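Local coordinates for protein putative TetR-family transcriptional regulator (Syntrophomonas wolfei subsp. wolfei, PDB 3LWJ) that probably binds DNA through an N-terminal helix-turn-helix and regulates transcription as a dimeric member of the TetR family, at residues 76-79 with 80-83; 85-88 with 89-93; 159-162 with 163-167; 168-171 with 172-176. All coordinates share one frame; numbering follows the deposited sequence. Where two conformers were deposited one is given.

Contact 1. Residues 76-79 with 80-83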
loop_
_atom_site.group_PDB
_atom_site.type_symbol
_atom_site.label_atom_id
_atom_site.label_comp_id
_atom_site.label_asym_id
_atom_site.label_seq_id
_atom_site.Cartn_x
_atom_site.Cartn_y
_atom_site.Cartn_z
ATOM N N SER A 76 3.613 10.654 20.992
ATOM C CA SER A 76 3.043 11.069 22.301
ATOM C C SER A 76 4.026 11.882 23.128
ATOM O O SER A 76 3.644 12.865 23.765
ATOM C CB SER A 76 2.569 9.850 23.098
ATOM O OG SER A 76 1.663 9.097 22.323
ATOM N N GLU A 77 5.291 11.498 23.112
ATOM C CA GLU A 77 6.326 12.312 23.751
ATOM C C GLU A 77 6.451 13.708 23.134
ATOM O O GLU A 77 6.606 14.681 23.841
ATOM C CB GLU A 77 7.674 11.594 23.694
ATOM C CG GLU A 77 7.782 10.454 24.696
ATOM C CD GLU A 77 8.760 9.362 24.283
ATOM O OE1 GLU A 77 9.600 9.601 23.385
ATOM O OE2 GLU A 77 8.673 8.253 24.858
ATOM N N TYR A 78 6.402 13.800 21.813
ATOM C CA TYR A 78 6.511 15.085 21.122
ATOM C C TYR A 78 5.338 16.024 21.493
ATOM O O TYR A 78 5.499 17.248 21.619
ATOM C CB TYR A 78 6.557 14.855 19.598
ATOM C CG TYR A 78 6.578 16.106 18.744
ATOM C CD1 TYR A 78 7.474 17.126 18.978
ATOM C CD2 TYR A 78 5.697 16.251 17.683
ATOM C CE1 TYR A 78 7.501 18.260 18.159
ATOM C CE2 TYR A 78 5.705 17.388 16.885
ATOM C CZ TYR A 78 6.594 18.380 17.127
ATOM O OH TYR A 78 6.584 19.476 16.300
ATOM N N TYR A 79 4.162 15.427 21.648
ATOM C CA TYR A 79 2.943 16.126 22.061
ATOM C C TYR A 79 3.058 16.831 23.413
ATOM O O TYR A 79 2.306 17.763 23.681
ATOM C CB TYR A 79 1.771 15.118 22.157
ATOM C CG TYR A 79 1.114 14.718 20.851
ATOM C CD1 TYR A 79 1.709 14.970 19.612
ATOM C CD2 TYR A 79 -0.135 14.083 20.865
ATOM C CE1 TYR A 79 1.066 14.580 18.411
ATOM C CE2 TYR A 79 -0.783 13.714 19.673
ATOM C CZ TYR A 79 -0.174 13.977 18.453
ATOM O OH TYR A 79 -0.805 13.612 17.268
ATOM N N LEU A 80 3.972 16.381 24.263
ATOM C CA LEU A 80 4.192 17.016 25.576
ATOM C C LEU A 80 4.856 18.389 25.441
ATOM O O LEU A 80 4.808 19.213 26.366
ATOM C CB LEU A 80 5.051 16.099 26.455
ATOM C CG LEU A 80 4.432 14.717 26.734
ATOM C CD1 LEU A 80 5.424 13.803 27.465
ATOM C CD2 LEU A 80 3.100 14.852 27.527
ATOM N N VAL A 81 5.498 18.623 24.300
ATOM C CA VAL A 81 6.213 19.874 24.125
ATOM C C VAL A 81 5.619 20.723 23.004
ATOM O O VAL A 81 5.430 21.896 23.195
ATOM C CB VAL A 81 7.746 19.667 23.970
ATOM C CG1 VAL A 81 8.051 18.783 22.809
ATOM C CG2 VAL A 81 8.452 21.005 23.837
ATOM N N GLU A 82 5.272 20.154 21.863
ATOM C CA GLU A 82 4.651 20.980 20.827
ATOM C C GLU A 82 3.142 20.883 20.899
ATOM O O GLU A 82 2.587 19.794 20.763
ATOM C CB GLU A 82 5.124 20.581 19.427
ATOM C CG GLU A 82 4.445 21.403 18.306
ATOM C CD GLU A 82 4.764 22.875 18.309
ATOM O OE1 GLU A 82 5.955 23.248 18.180
ATOM O OE2 GLU A 82 3.810 23.676 18.450
ATOM N N LYS A 83 2.485 22.032 21.041
ATOM C CA LYS A 83 1.036 22.083 21.212
ATOM C C LYS A 83 0.281 22.576 19.982
ATOM O O LYS A 83 -0.884 22.304 19.869
ATOM C CB LYS A 83 0.647 22.901 22.462
ATOM C CG LYS A 83 1.298 22.409 23.764
ATOM C CD LYS A 83 0.694 21.086 24.265
ATOM C CE LYS A 83 1.625 20.370 25.269
ATOM N NZ LYS A 83 1.164 18.974 25.602
HETATM O O HOH W 1 7.765 21.768 17.207
#
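Tyr78 O takes two backbone donors where helix 56-79 gives way to the loop: Val81 N at 3.0 Å, from above the carbonyl plane, and Glu82 N at 2.9 Å, almost in line with the C=O bond. Leu80 N is held one residue earlier, by Glu77 O. The side chains of Tyr78 and Glu82 then run alongside each other in the same direction. Tyr78 CG, anti to the backbone N (chi1 176°), brings the ring toward Val81 and Glu82, and Glu82 CB meets it obliquely, 3.5 Å from Tyr78 CZ. The ring also packs on Glu87 and Glu91 of helix 85-102. A water 2.7 Å from Tyr78 OH donates to Glu82 OE1, while Glu82 OE2 takes the backbone N-H of Asp84. With an alanine here the ring and hydroxyl go, which would probably leave the Glu82 methylene without its apolar neighbour and the water with one anchor fewer. Lys83 bends back at chi2, bringing NZ a suspiciously short 2.5 Å from Tyr79 O. The N-H groups on Glu77 O and Tyr78 O probably offset much of the partial negative charge at this C-terminal end, with the lysine a possible addition.

Contact 2. Residues 85-88 with 89-93. With EDO (1,2-ethanediol), chain B.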
loop_
_atom_site.group_PDB
_atom_site.type_symbol
_atom_site.label_atom_id
_atom_site.label_comp_id
_atom_site.label_asym_id
_atom_site.label_seq_id
_atom_site.Cartn_x
_atom_site.Cartn_y
_atom_site.Cartn_z
ATOM N N LEU A 85 -1.413 22.201 16.674
ATOM C CA LEU A 85 -1.888 20.960 16.130
ATOM C C LEU A 85 -1.485 20.752 14.685
ATOM O O LEU A 85 -1.315 19.604 14.269
ATOM C CB LEU A 85 -3.396 20.842 16.290
ATOM C CG LEU A 85 -3.931 20.924 17.723
ATOM C CD1 LEU A 85 -5.427 20.660 17.623
ATOM C CD2 LEU A 85 -3.239 19.942 18.720
ATOM N N TYR A 86 -1.318 21.842 13.936
ATOM C CA TYR A 86 -0.795 21.802 12.574
ATOM C C TYR A 86 0.682 21.442 12.541
ATOM O O TYR A 86 1.120 20.655 11.694
ATOM C CB TYR A 86 -0.980 23.143 11.825
ATOM C CG TYR A 86 -0.318 23.109 10.455
ATOM C CD1 TYR A 86 -0.893 22.395 9.405
ATOM C CD2 TYR A 86 0.915 23.701 10.236
ATOM C CE1 TYR A 86 -0.284 22.321 8.165
ATOM C CE2 TYR A 86 1.534 23.628 8.992
ATOM C CZ TYR A 86 0.919 22.940 7.964
ATOM O OH TYR A 86 1.524 22.860 6.739
ATOM N N GLU A 87 1.462 22.045 13.436
ATOM C CA GLU A 87 2.865 21.674 13.551
ATOM C C GLU A 87 2.975 20.199 13.844
ATOM O O GLU A 87 3.798 19.497 13.231
ATOM C CB GLU A 87 3.568 22.470 14.644
ATOM C CG GLU A 87 5.072 22.349 14.588
ATOM C CD GLU A 87 5.714 23.215 13.512
ATOM O OE1 GLU A 87 5.175 24.274 13.152
ATOM O OE2 GLU A 87 6.787 22.838 13.034
ATOM N N ARG A 88 2.144 19.718 14.766
ATOM C CA ARG A 88 2.087 18.287 15.075
ATOM C C ARG A 88 1.738 17.415 13.844
ATOM O O ARG A 88 2.327 16.347 13.626
ATOM C CB ARG A 88 1.037 18.022 16.151
ATOM C CG ARG A 88 1.323 18.559 17.553
ATOM C CD ARG A 88 0.201 18.153 18.476
ATOM N NE ARG A 88 0.451 18.505 19.875
ATOM C CZ ARG A 88 -0.252 18.034 20.896
ATOM N NH1 ARG A 88 -1.256 17.185 20.701
ATOM N NH2 ARG A 88 0.047 18.418 22.122
ATOM N N PHE A 89 0.766 17.881 13.058
ATOM C CA PHE A 89 0.253 17.139 11.909
ATOM C C PHE A 89 1.368 16.809 10.938
ATOM O O PHE A 89 1.505 15.668 10.500
ATOM C CB PHE A 89 -0.838 17.964 11.208
ATOM C CG PHE A 89 -1.575 17.228 10.138
ATOM C CD1 PHE A 89 -2.386 16.155 10.457
ATOM C CD2 PHE A 89 -1.450 17.607 8.805
ATOM C CE1 PHE A 89 -3.050 15.465 9.483
ATOM C CE2 PHE A 89 -2.140 16.919 7.819
ATOM C CZ PHE A 89 -2.938 15.845 8.162
ATOM N N ILE A 90 2.176 17.806 10.629
ATOM C CA ILE A 90 3.303 17.611 9.742
ATOM C C ILE A 90 4.415 16.837 10.394
ATOM O O ILE A 90 4.860 15.815 9.851
ATOM C CB ILE A 90 3.896 18.919 9.249
ATOM C CG1 ILE A 90 2.811 19.757 8.576
ATOM C CG2 ILE A 90 4.995 18.623 8.303
ATOM C CD1 ILE A 90 1.982 19.000 7.516
ATOM N N GLU A 91 4.915 17.340 11.521
ATOM C CA GLU A 91 6.140 16.781 12.080
ATOM C C GLU A 91 5.971 15.362 12.546
ATOM O O GLU A 91 6.957 14.614 12.543
ATOM C CB GLU A 91 6.674 17.586 13.270
ATOM C CG GLU A 91 7.616 18.664 12.935
ATOM C CD GLU A 91 8.726 18.269 11.986
ATOM O OE1 GLU A 91 9.541 17.356 12.278
ATOM O OE2 GLU A 91 8.781 18.936 10.941
ATOM N N THR A 92 4.766 14.983 12.989
ATOM C CA THR A 92 4.577 13.592 13.403
ATOM C C THR A 92 4.810 12.614 12.217
ATOM O O THR A 92 5.219 11.490 12.425
ATOM C CB THR A 92 3.224 13.302 14.066
ATOM O OG1 THR A 92 2.129 13.834 13.281
ATOM C CG2 THR A 92 3.191 13.901 15.494
ATOM N N LYS A 93 4.578 13.079 10.995
ATOM C CA LYS A 93 4.770 12.207 9.824
ATOM C C LYS A 93 6.272 12.016 9.621
ATOM O O LYS A 93 6.740 10.902 9.469
ATOM C CB LYS A 93 4.083 12.794 8.600
ATOM C CG LYS A 93 2.616 13.131 8.778
ATOM C CD LYS A 93 1.798 11.987 9.318
ATOM C CE LYS A 93 0.431 12.476 9.708
ATOM N NZ LYS A 93 0.403 13.219 11.011
HETATM C C1 EDO B . -2.197 11.054 13.835
HETATM O O1 EDO B . -1.059 11.197 14.725
HETATM C C2 EDO B . -2.176 11.715 12.453
HETATM O O2 EDO B . -2.117 13.154 12.459
#
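Ile90 lies against Tyr86 one turn back along helix 85-102, and its side chain can be followed outward. Ile90 CB lies near Glu87 O, at 4.0 Å. Ile90 CG1, anti to the carbonyl carbon (chi1 -56°), passes Tyr86 O at 3.7 Å and then lies over a face of the Tyr86 ring, 4.2 Å from its centroid, a CH-pi contact. Ile90 CD1 at the tip ends 4.0 Å from Tyr86 OH, so the isoleucine reaches from the helix backbone to the phenol oxygen. Round the helix, Arg88 O accepts two bonds from one residue: Thr92 N at 2.9 Å and the hydroxyl Thr92 OG1 at a suspiciously short 2.5 Å, from opposite faces of the carbonyl plane. A threonine hydroxyl turned to the carbonyl four residues back is a common helix feature. Lys93 folds back beside it; Lys93 NZ donates to Phe89 O at 2.7 Å, on a lone pair in the carbonyl plane, and also to Thr92 OG1. A weak bond joins the same amine to an ethanediol, probably from the crystallisation liquor, which Asn138 also holds. The extended Arg88 side chain bonds through NE to Glu82 O and makes a cation-pi contact with Tyr79. Helix 56-79 flanks Thr92 and Glu91, helix 153-173 lies against Lys93, and helix 179-195 packs on Tyr86 and Phe89, where Leu198 and Leu197 of the second subunit join in.

Contact 3. Residues 159-162 with 163-167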
loop_
_atom_site.group_PDB
_atom_site.type_symbol
_atom_site.label_atom_id
_atom_site.label_comp_id
_atom_site.label_asym_id
_atom_site.label_seq_id
_atom_site.Cartn_x
_atom_site.Cartn_y
_atom_site.Cartn_z
ATOM N N SER A 159 -5.631 7.142 4.721
ATOM C CA SER A 159 -4.770 7.811 3.746
ATOM C C SER A 159 -3.379 8.081 4.251
ATOM O O SER A 159 -2.405 7.964 3.475
ATOM C CB SER A 159 -5.421 9.102 3.216
ATOM O OG SER A 159 -5.371 10.186 4.126
ATOM N N ILE A 160 -3.261 8.414 5.545
ATOM C CA ILE A 160 -1.948 8.616 6.199
ATOM C C ILE A 160 -1.169 7.311 6.204
ATOM O O ILE A 160 -0.051 7.243 5.695
ATOM C CB ILE A 160 -2.083 9.138 7.631
ATOM C CG1 ILE A 160 -2.798 10.502 7.640
ATOM C CG2 ILE A 160 -0.701 9.237 8.266
ATOM C CD1 ILE A 160 -3.249 10.956 9.083
ATOM N N LEU A 161 -1.810 6.251 6.682
ATOM C CA LEU A 161 -1.180 4.954 6.697
ATOM C C LEU A 161 -0.788 4.514 5.301
ATOM O O LEU A 161 0.331 4.062 5.096
ATOM C CB LEU A 161 -2.051 3.879 7.359
ATOM C CG LEU A 161 -1.343 2.519 7.582
ATOM C CD1 LEU A 161 0.013 2.691 8.223
ATOM C CD2 LEU A 161 -2.199 1.578 8.416
ATOM N N ALA A 162 -1.696 4.681 4.342
ATOM C CA ALA A 162 -1.448 4.214 2.967
ATOM C C ALA A 162 -0.234 4.873 2.327
ATOM O O ALA A 162 0.612 4.198 1.700
ATOM C CB ALA A 162 -2.718 4.384 2.084
ATOM N N ILE A 163 -0.131 6.191 2.412
ATOM C CA ILE A 163 1.002 6.881 1.788
ATOM C C ILE A 163 2.305 6.519 2.497
ATOM O O ILE A 163 3.400 6.431 1.885
ATOM C CB ILE A 163 0.788 8.420 1.671
ATOM C CG1 ILE A 163 1.791 9.076 0.711
ATOM C CG2 ILE A 163 0.874 9.118 3.004
ATOM C CD1 ILE A 163 2.046 8.346 -0.554
ATOM N N GLU A 164 2.218 6.351 3.801
ATOM C CA GLU A 164 3.398 5.948 4.565
ATOM C C GLU A 164 3.822 4.545 4.121
ATOM O O GLU A 164 4.977 4.302 3.864
ATOM C CB GLU A 164 3.112 5.991 6.064
ATOM C CG GLU A 164 3.020 7.409 6.606
ATOM C CD GLU A 164 2.709 7.478 8.073
ATOM O OE1 GLU A 164 2.188 6.492 8.618
ATOM O OE2 GLU A 164 2.952 8.544 8.667
ATOM N N LYS A 165 2.872 3.620 3.994
ATOM C CA LYS A 165 3.207 2.269 3.579
ATOM C C LYS A 165 3.805 2.272 2.165
ATOM O O LYS A 165 4.755 1.555 1.856
ATOM C CB LYS A 165 1.934 1.414 3.455
ATOM C CG LYS A 165 1.461 0.587 4.562
ATOM C CD LYS A 165 0.103 -0.081 4.135
ATOM C CE LYS A 165 0.300 -1.429 3.430
ATOM N NZ LYS A 165 0.647 -2.566 4.398
ATOM N N PHE A 166 3.139 2.960 1.266
ATOM C CA PHE A 166 3.533 2.959 -0.157
ATOM C C PHE A 166 4.895 3.625 -0.382
ATOM O O PHE A 166 5.710 3.112 -1.114
ATOM C CB PHE A 166 2.516 3.671 -1.025
ATOM C CG PHE A 166 2.771 3.518 -2.527
ATOM C CD1 PHE A 166 3.116 2.295 -3.061
ATOM C CD2 PHE A 166 2.611 4.584 -3.382
ATOM C CE1 PHE A 166 3.318 2.113 -4.423
ATOM C CE2 PHE A 166 2.814 4.426 -4.757
ATOM C CZ PHE A 166 3.168 3.172 -5.275
ATOM N N SER A 167 5.132 4.753 0.268
ATOM C CA SER A 167 6.432 5.440 0.115
ATOM C C SER A 167 7.564 4.634 0.816
ATOM O O SER A 167 8.698 4.613 0.330
ATOM C CB SER A 167 6.308 6.864 0.663
ATOM O OG SER A 167 6.320 6.808 2.080
#
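Ala162 and Ile163 adjoin in the middle of helix 153-173, and with Leu161 they are among the residues with the most surface buried here. The carbonyl oxygen Ala162 O receives Phe166 N at 2.8 Å; the methyl is all the side chain there is, and Phe166 of the second subunit packs on it. Ile163 turns its beta-branch back onto the preceding turn: Ile163 CG2, between the backbone N and the carbonyl carbon, rests 3.4 Å from Ile160 O and 3.5 Å from Ser159 O, while CG1 goes the other way with chi1 -165°. Ile163 O in turn is gripped twice by Ser167, through N and through OG at 3.0 Å, which gives that buried hydroxyl a partner. Leu161 O accepts Lys165 N at 2.8 Å, and Leu161 CD1 only just approaches Lys165 CG. Behind them Glu164 lies beside Ile160, pointing the same way, with Glu164 OE2 3.7 Å from Ile160 CG2. Helix 118-144 covers Leu161 and Ile160, and its Glu128 pairs with Lys165 NZ; helix 85-102 lies against Glu164. Helix 179-195 packs on Ile163, and the second subunit on Ser159, Ala162, Ile163 and Phe166, consistent with the helical bundle through which TetR-family regulators dimerise.

Contact 4. Residues 168-171 with 172-176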
loop_
_atom_site.group_PDB
_atom_site.type_symbol
_atom_site.label_atom_id
_atom_site.label_comp_id
_atom_site.label_asym_id
_atom_site.label_seq_id
_atom_site.Cartn_x
_atom_site.Cartn_y
_atom_site.Cartn_z
ATOM N N LEU A 168 7.284 3.975 1.959
ATOM C CA LEU A 168 8.263 3.070 2.595
ATOM C C LEU A 168 8.655 1.958 1.611
ATOM O O LEU A 168 9.813 1.653 1.404
ATOM C CB LEU A 168 7.662 2.417 3.860
ATOM C CG LEU A 168 8.565 1.508 4.713
ATOM C CD1 LEU A 168 9.911 2.222 5.071
ATOM C CD2 LEU A 168 7.763 1.008 5.987
ATOM N N TYR A 169 7.652 1.337 1.003
ATOM C CA TYR A 169 7.890 0.252 0.063
ATOM C C TYR A 169 8.774 0.705 -1.107
ATOM O O TYR A 169 9.707 0.007 -1.490
ATOM C CB TYR A 169 6.554 -0.326 -0.413
ATOM C CG TYR A 169 6.538 -1.020 -1.761
ATOM C CD1 TYR A 169 6.817 -2.369 -1.888
ATOM C CD2 TYR A 169 6.180 -0.325 -2.910
ATOM C CE1 TYR A 169 6.760 -3.001 -3.145
ATOM C CE2 TYR A 169 6.098 -0.953 -4.161
ATOM C CZ TYR A 169 6.402 -2.286 -4.274
ATOM O OH TYR A 169 6.310 -2.904 -5.524
ATOM N N LYS A 170 8.514 1.884 -1.645
ATOM C CA LYS A 170 9.325 2.395 -2.756
ATOM C C LYS A 170 10.763 2.717 -2.358
ATOM O O LYS A 170 11.679 2.648 -3.203
ATOM C CB LYS A 170 8.680 3.617 -3.417
ATOM C CG LYS A 170 7.366 3.307 -4.123
ATOM C CD LYS A 170 6.823 4.481 -5.048
ATOM C CE LYS A 170 7.749 4.884 -6.209
ATOM N NZ LYS A 170 7.023 5.376 -7.436
ATOM N N TRP A 171 10.987 3.063 -1.096
ATOM C CA TRP A 171 12.361 3.312 -0.634
ATOM C C TRP A 171 13.076 2.001 -0.351
ATOM O O TRP A 171 14.076 1.668 -1.019
ATOM C CB TRP A 171 12.361 4.190 0.595
ATOM C CG TRP A 171 13.666 4.268 1.315
ATOM C CD1 TRP A 171 14.868 4.665 0.806
ATOM C CD2 TRP A 171 13.890 3.993 2.700
ATOM N NE1 TRP A 171 15.833 4.619 1.786
ATOM C CE2 TRP A 171 15.251 4.219 2.960
ATOM C CE3 TRP A 171 13.066 3.587 3.749
ATOM C CZ2 TRP A 171 15.814 4.036 4.220
ATOM C CZ3 TRP A 171 13.633 3.413 5.010
ATOM C CH2 TRP A 171 14.990 3.629 5.227
ATOM N N VAL A 172 12.529 1.231 0.600
ATOM C CA VAL A 172 13.222 0.068 1.130
ATOM C C VAL A 172 13.100 -1.181 0.250
ATOM O O VAL A 172 14.000 -2.005 0.267
ATOM C CB VAL A 172 12.820 -0.236 2.634
ATOM C CG1 VAL A 172 11.439 -0.942 2.739
ATOM C CG2 VAL A 172 13.895 -1.045 3.303
ATOM N N VAL A 173 12.015 -1.348 -0.503
ATOM C CA VAL A 173 11.917 -2.505 -1.384
ATOM C C VAL A 173 12.313 -2.174 -2.838
ATOM O O VAL A 173 13.217 -2.819 -3.374
ATOM C CB VAL A 173 10.560 -3.191 -1.344
ATOM C CG1 VAL A 173 10.472 -4.276 -2.406
ATOM C CG2 VAL A 173 10.306 -3.777 0.059
ATOM N N LEU A 174 11.655 -1.208 -3.477
ATOM C CA LEU A 174 11.990 -0.859 -4.869
ATOM C C LEU A 174 13.332 -0.161 -5.035
ATOM O O LEU A 174 13.943 -0.240 -6.108
ATOM C CB LEU A 174 10.938 0.046 -5.495
ATOM C CG LEU A 174 9.530 -0.494 -5.652
ATOM C CD1 LEU A 174 8.797 0.420 -6.619
ATOM C CD2 LEU A 174 9.582 -1.898 -6.193
ATOM N N LYS A 175 13.806 0.494 -3.983
ATOM C CA LYS A 175 15.010 1.326 -4.074
ATOM C C LYS A 175 14.818 2.340 -5.198
ATOM O O LYS A 175 15.756 2.635 -5.894
ATOM C CB LYS A 175 16.270 0.493 -4.393
ATOM C CG LYS A 175 16.407 -0.871 -3.721
ATOM C CD LYS A 175 16.922 -0.748 -2.303
ATOM C CE LYS A 175 17.119 -2.125 -1.664
ATOM N NZ LYS A 175 16.801 -2.077 -0.205
ATOM N N ALA A 176 13.591 2.820 -5.404
ATOM C CA ALA A 176 13.266 3.754 -6.505
ATOM C C ALA A 176 13.368 5.224 -6.052
ATOM O O ALA A 176 13.485 6.124 -6.868
ATOM C CB ALA A 176 11.846 3.445 -7.060
#
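The Tyr169 ring is the apolar centre, lying obliquely against two residues of the next turn. Val173 CB comes within 3.9 Å of Tyr169 CD1 at the near end, and Leu174 CD2 within 3.7 Å of Tyr169 CZ at the far end; CG anti to the backbone N (chi1 155°) swings the ring across both. Farther round, Val172 CG1 meets Leu168 CD1 at 4.2 Å, and that same CD1 lies in plane at the edge of the Trp171 indole. At this point the helix widens into a pi-type turn: Tyr169 O accepts both Val173 N and, at 3.0 Å in its carbonyl plane, Leu174 N. Helix 153-173 then ends, Lys175 taking positive phi (55°) and Ala176 N closing the turn on Lys170 O at 2.9 Å. Lys175 bends back, and Lys175 NZ donates to Val172 O at 2.8 Å. At the polar edge Tyr169 OH is hydrogen-bonded to Asp121 of the second subunit, and Lys170 NZ to His158 of that subunit. Replacing Tyr169 by a leucine would take away the phenol, and is likely to leave that Asp121 without this partner and open a gap beside Leu174. Lys170 NZ also makes a long, weak ion pair with Asp129 of the second subunit.

How the contacts relate
Contact 3 is buried and nearest the centre of the chain, contacts 2 and 4 are partly buried, and contact 1 is at the surface. Contacts 3 and 4 are successive lengths of helix 153-173: the first is regular and largely held by backbone bonds and close packing, the second widens and ends, with polar groups reaching the second subunit. Contacts 1 and 2 are the end of helix 56-79 with its following loop, and the start of helix 85-102, in touch through Arg88, which reaches back to the loop. Contact 2 meets contact 3 through Lys93, whose aliphatic chain packs on Ile160 and Glu164. Contacts 2, 3 and 4 all touch the second subunit, whereas contact 1 touches no other chain of the dimer and has a bridging water.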